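Local coordinates for protein ORF59 (Human herpesvirus 8, PDB 3HSL) that serves as the accessory subunit of the viral DNA polymerase in lytic replication and raises its processivity, probably by keeping the enzyme on its template, at residues A[64-69]-A[297-302]; A[170-175]-A[228-233]. All coordinates share one frame; numbering follows the deposited sequence.

Contact 1 (A[64-69]-A[297-302]); sequences GLRIKN and KLSVLL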
# COMPACT_ATOMS: atom_id res chain seq x y z
N GLY A 64 -18.79 11.09 -2.12
CA GLY A 64 -18.94 10.99 -3.54
C GLY A 64 -18.09 11.99 -4.31
O GLY A 64 -18.33 13.22 -4.25
N LEU A 65 -17.10 11.48 -5.02
CA LEU A 65 -16.25 12.28 -5.90
C LEU A 65 -16.78 11.96 -7.29
O LEU A 65 -16.87 10.79 -7.63
CB LEU A 65 -14.80 11.84 -5.81
CG LEU A 65 -13.85 12.37 -6.89
CD1 LEU A 65 -13.81 13.90 -6.92
CD2 LEU A 65 -12.46 11.80 -6.69
N ARG A 66 -17.12 12.97 -8.10
CA ARG A 66 -17.67 12.67 -9.44
C ARG A 66 -16.98 13.52 -10.48
O ARG A 66 -16.90 14.73 -10.36
CB ARG A 66 -19.14 12.96 -9.43
CG ARG A 66 -19.69 12.51 -8.11
CD ARG A 66 -20.78 13.43 -7.80
NE ARG A 66 -20.59 13.83 -6.42
CZ ARG A 66 -21.21 14.86 -5.87
NH1 ARG A 66 -22.06 15.59 -6.58
NH2 ARG A 66 -20.97 15.14 -4.60
N ILE A 67 -16.46 12.87 -11.50
CA ILE A 67 -15.70 13.54 -12.52
C ILE A 67 -16.35 13.37 -13.91
O ILE A 67 -16.41 12.27 -14.47
CB ILE A 67 -14.26 12.98 -12.45
CG1 ILE A 67 -13.77 13.06 -10.98
CG2 ILE A 67 -13.32 13.69 -13.46
CD1 ILE A 67 -12.59 12.16 -10.63
N LYS A 68 -16.82 14.48 -14.46
CA LYS A 68 -17.45 14.52 -15.76
C LYS A 68 -16.36 14.68 -16.82
O LYS A 68 -15.24 15.09 -16.50
CB LYS A 68 -18.46 15.69 -15.82
N ASN A 69 -16.69 14.35 -18.08
CA ASN A 69 -15.80 14.47 -19.24
C ASN A 69 -14.39 13.91 -19.13
O ASN A 69 -13.47 14.45 -19.75
CB ASN A 69 -15.72 15.93 -19.66
CG ASN A 69 -17.03 16.45 -20.19
OD1 ASN A 69 -17.56 15.94 -21.19
ND2 ASN A 69 -17.56 17.47 -19.53
N LYS A 297 -17.19 17.33 -8.66
CA LYS A 297 -18.08 17.54 -7.53
C LYS A 297 -17.67 16.60 -6.41
O LYS A 297 -17.45 15.39 -6.64
CB LYS A 297 -19.56 17.36 -7.86
CG LYS A 297 -20.15 18.46 -8.71
CD LYS A 297 -21.66 18.35 -8.73
CE LYS A 297 -22.27 19.45 -9.57
NZ LYS A 297 -21.82 19.31 -10.99
N LEU A 298 -17.56 17.15 -5.20
CA LEU A 298 -17.18 16.41 -4.01
C LEU A 298 -18.11 16.74 -2.85
O LEU A 298 -18.23 17.90 -2.46
CB LEU A 298 -15.74 16.75 -3.61
CG LEU A 298 -15.16 16.04 -2.37
CD1 LEU A 298 -15.11 14.54 -2.58
CD2 LEU A 298 -13.77 16.54 -1.97
N SER A 299 -18.77 15.72 -2.29
CA SER A 299 -19.63 15.98 -1.14
C SER A 299 -19.82 14.72 -0.35
O SER A 299 -19.42 13.66 -0.79
CB SER A 299 -21.00 16.50 -1.58
OG SER A 299 -21.74 15.47 -2.19
N VAL A 300 -20.42 14.84 0.83
CA VAL A 300 -20.69 13.71 1.70
C VAL A 300 -22.11 13.87 2.21
O VAL A 300 -22.44 14.88 2.79
CB VAL A 300 -19.73 13.66 2.91
CG1 VAL A 300 -20.04 12.47 3.76
CG2 VAL A 300 -18.24 13.63 2.49
N LEU A 301 -22.94 12.87 1.99
CA LEU A 301 -24.31 12.89 2.46
C LEU A 301 -24.34 12.34 3.87
O LEU A 301 -23.91 11.21 4.10
CB LEU A 301 -25.18 12.02 1.57
CG LEU A 301 -25.16 12.40 0.09
CD1 LEU A 301 -26.03 11.49 -0.73
CD2 LEU A 301 -25.58 13.83 -0.09
N LEU A 302 -24.82 13.14 4.82
CA LEU A 302 -24.90 12.70 6.22
C LEU A 302 -26.28 12.17 6.47
O LEU A 302 -27.27 12.90 6.33
CB LEU A 302 -24.59 13.84 7.19
CG LEU A 302 -23.21 14.47 7.12
CD1 LEU A 302 -23.15 15.54 8.18
CD2 LEU A 302 -22.09 13.46 7.35
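R66 and K297 face each other as a hydrogen-bonded pair where strands 61-67 and 296-302 run antiparallel; the axes of the short segments 64-67 and 297-302 lie at 165°. The family fold is probably the PCNA-like processivity-factor fold of two similar halves, as in other herpesvirus accessory subunits. Here strand 61-67, early in the chain, meets strand 296-302, the last, near the centre of the chain and with 227 residues between the two segments. The main chain of the pair is doubly bonded, R66 N to K297 O at 2.8 Å and K297 N to R66 O at 3.1 Å, and G64 and S299 form the next such pair.

Between them lies the non-hydrogen-bonded pair L65 and L298, whose side chains turn to the other face, the one lined by helices: L65 rests on I31 of helix 18-35, and V300, farther along, meets A260 of helix 254-263. CB of L65 comes within 4.2 Å of L298 CD1.

On the face of R66, K297 and S299 the R66 side chain, bent at chi2 and chi3 (147° and -133°), curls back along its own strand. K297 CB sits over one face of the guanidinium, toward its rim and 3.3 Å from R66 NH1. That nitrogen makes a salt bridge with D160, while S299 lies beside the group's edge and its OG is hydrogen-bonded to OE2 of E283. The carbonyl of G64 gathers three donors. S299 N reaches G64 O from across the strands at 3.2 Å, and R66 holds the same oxygen side-on with two nitrogens, NH2 at 3.3 Å from G64 O and NE at 3.2 Å, the latter poised above the carbonyl plane.

Contact 2 (A[170-175]-A[228-233]); sequences RLLLCG and SGWDGL
R170 sets CD over one face of the W230 ring, toward its rim, the two side chains running past each other in opposite directions. This is a CH-pi contact, with R170 CD 4.2 Å from the centroid of the six-membered ring of W230 and 18° off its normal. The guanidinium beyond is not stacked on the indole: the chain bends at chi3 (75°), and the two planes stand 76° apart.

Apolar packing continues around these two. L172 brings its CB obliquely to the indole, 3.8 Å from W230 CZ3. L233 crosses R170 at about a right angle, with L233 CD1 4.1 Å from R170 CD, and its side chain also rests on V241 and V243. The loop between strands 214-222 and 241-243 lies over strand 169-172, an inner strand of what is probably the second half of the processivity-factor fold, which bonds through its backbone to V241 and V243 on one side and to L274 on the other.

Two carbonyl oxygens approach flat groups. L171 O lies at the edge of the indole, near its plane, 3.4 Å from W230 CH2. G229 O lies over one face of the R170 guanidinium, 3.7 Å from R170 CZ. The indole nitrogen is satisfied from beyond the two segments, W230 NE1 being hydrogen-bonded to OE2 of E285.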
# COMPACT_ATOMS: atom_id res chain seq x y z
N ARG A 170 -29.09 26.47 3.16
CA ARG A 170 -27.67 26.18 3.02
C ARG A 170 -26.83 27.20 3.77
O ARG A 170 -27.25 28.34 3.97
CB ARG A 170 -27.26 26.04 1.54
CG ARG A 170 -27.19 27.32 0.73
CD ARG A 170 -26.99 27.07 -0.76
NE ARG A 170 -28.21 26.58 -1.41
CZ ARG A 170 -29.15 27.37 -1.94
NH1 ARG A 170 -29.04 28.70 -1.89
NH2 ARG A 170 -30.23 26.85 -2.51
N LEU A 171 -25.64 26.76 4.18
CA LEU A 171 -24.69 27.57 4.94
C LEU A 171 -23.25 27.46 4.44
O LEU A 171 -22.78 26.36 4.12
CB LEU A 171 -24.71 27.10 6.40
CG LEU A 171 -23.73 27.74 7.39
CD1 LEU A 171 -24.06 29.22 7.63
CD2 LEU A 171 -23.74 26.99 8.70
N LEU A 172 -22.55 28.60 4.37
CA LEU A 172 -21.15 28.66 3.93
C LEU A 172 -20.33 29.45 4.95
O LEU A 172 -20.48 30.67 5.07
CB LEU A 172 -21.00 29.26 2.54
CG LEU A 172 -19.56 29.26 2.03
CD1 LEU A 172 -18.94 27.88 2.01
CD2 LEU A 172 -19.48 29.89 0.66
N LEU A 173 -19.47 28.74 5.68
CA LEU A 173 -18.67 29.39 6.72
C LEU A 173 -17.30 29.69 6.18
O LEU A 173 -16.79 28.95 5.35
CB LEU A 173 -18.48 28.46 7.92
CG LEU A 173 -19.60 27.51 8.31
CD1 LEU A 173 -19.51 26.24 7.37
CD2 LEU A 173 -19.48 27.08 9.78
N CYS A 174 -16.70 30.78 6.66
CA CYS A 174 -15.36 31.15 6.25
C CYS A 174 -14.32 30.23 6.89
O CYS A 174 -14.65 29.39 7.73
CB CYS A 174 -15.07 32.62 6.57
SG CYS A 174 -15.24 33.13 8.32
N GLY A 175 -13.06 30.39 6.49
CA GLY A 175 -11.95 29.59 7.01
C GLY A 175 -11.87 29.65 8.52
O GLY A 175 -11.91 28.61 9.18
N SER A 228 -28.96 30.50 -6.16
CA SER A 228 -29.03 29.09 -6.51
C SER A 228 -27.65 28.48 -6.41
O SER A 228 -26.67 29.04 -6.90
CB SER A 228 -29.61 28.89 -7.92
OG SER A 228 -28.78 29.49 -8.89
N GLY A 229 -27.57 27.32 -5.76
CA GLY A 229 -26.29 26.65 -5.58
C GLY A 229 -25.48 27.55 -4.68
O GLY A 229 -26.03 28.16 -3.77
N TRP A 230 -24.18 27.64 -4.93
CA TRP A 230 -23.32 28.48 -4.11
C TRP A 230 -23.00 29.86 -4.69
O TRP A 230 -22.64 30.76 -3.94
CB TRP A 230 -22.03 27.74 -3.75
CG TRP A 230 -22.26 26.46 -3.01
CD1 TRP A 230 -22.16 25.19 -3.50
CD2 TRP A 230 -22.62 26.32 -1.63
NE1 TRP A 230 -22.44 24.28 -2.52
CE2 TRP A 230 -22.73 24.95 -1.36
CE3 TRP A 230 -22.87 27.23 -0.59
CZ2 TRP A 230 -23.07 24.45 -0.10
CZ3 TRP A 230 -23.20 26.74 0.66
CH2 TRP A 230 -23.30 25.36 0.89
N ASP A 231 -23.13 30.02 -6.01
CA ASP A 231 -22.83 31.32 -6.64
C ASP A 231 -23.64 32.42 -5.95
O ASP A 231 -24.84 32.27 -5.74
CB ASP A 231 -23.09 31.26 -8.15
CG ASP A 231 -22.19 30.25 -8.86
OD1 ASP A 231 -21.14 29.88 -8.31
OD2 ASP A 231 -22.54 29.81 -9.98
N GLY A 232 -22.98 33.52 -5.60
CA GLY A 232 -23.66 34.62 -4.91
C GLY A 232 -23.69 34.44 -3.39
O GLY A 232 -24.66 34.82 -2.73
N LEU A 233 -22.61 33.86 -2.86
CA LEU A 233 -22.39 33.60 -1.43
C LEU A 233 -20.87 33.42 -1.24
O LEU A 233 -20.45 32.70 -0.33
CB LEU A 233 -23.10 32.32 -0.96
CG LEU A 233 -24.60 32.02 -0.86
CD1 LEU A 233 -24.82 30.58 -0.45
CD2 LEU A 233 -25.31 32.91 0.14

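How the contacts relate
The centre of contact 1 sits about 3 Å from the centre of the chain and that of contact 2 about 17 Å from it; the two contact centres are about 17 Å apart, and their nearest atoms about 8 Å, without touching. Along the sequence, both segments of contact 2 fall between the two of contact 1. Strand 282-288 links them. It pairs with strand 296-302 of contact 1, and strand 270-276 then bridges it to strand 169-172 of contact 2. E285 on that linking strand, already the partner of the W230 indole, also touches S299, and V287 of the same strand meets L172 and W230. Contact 1 is held by backbone pairing, contact 2 largely by side-chain packing.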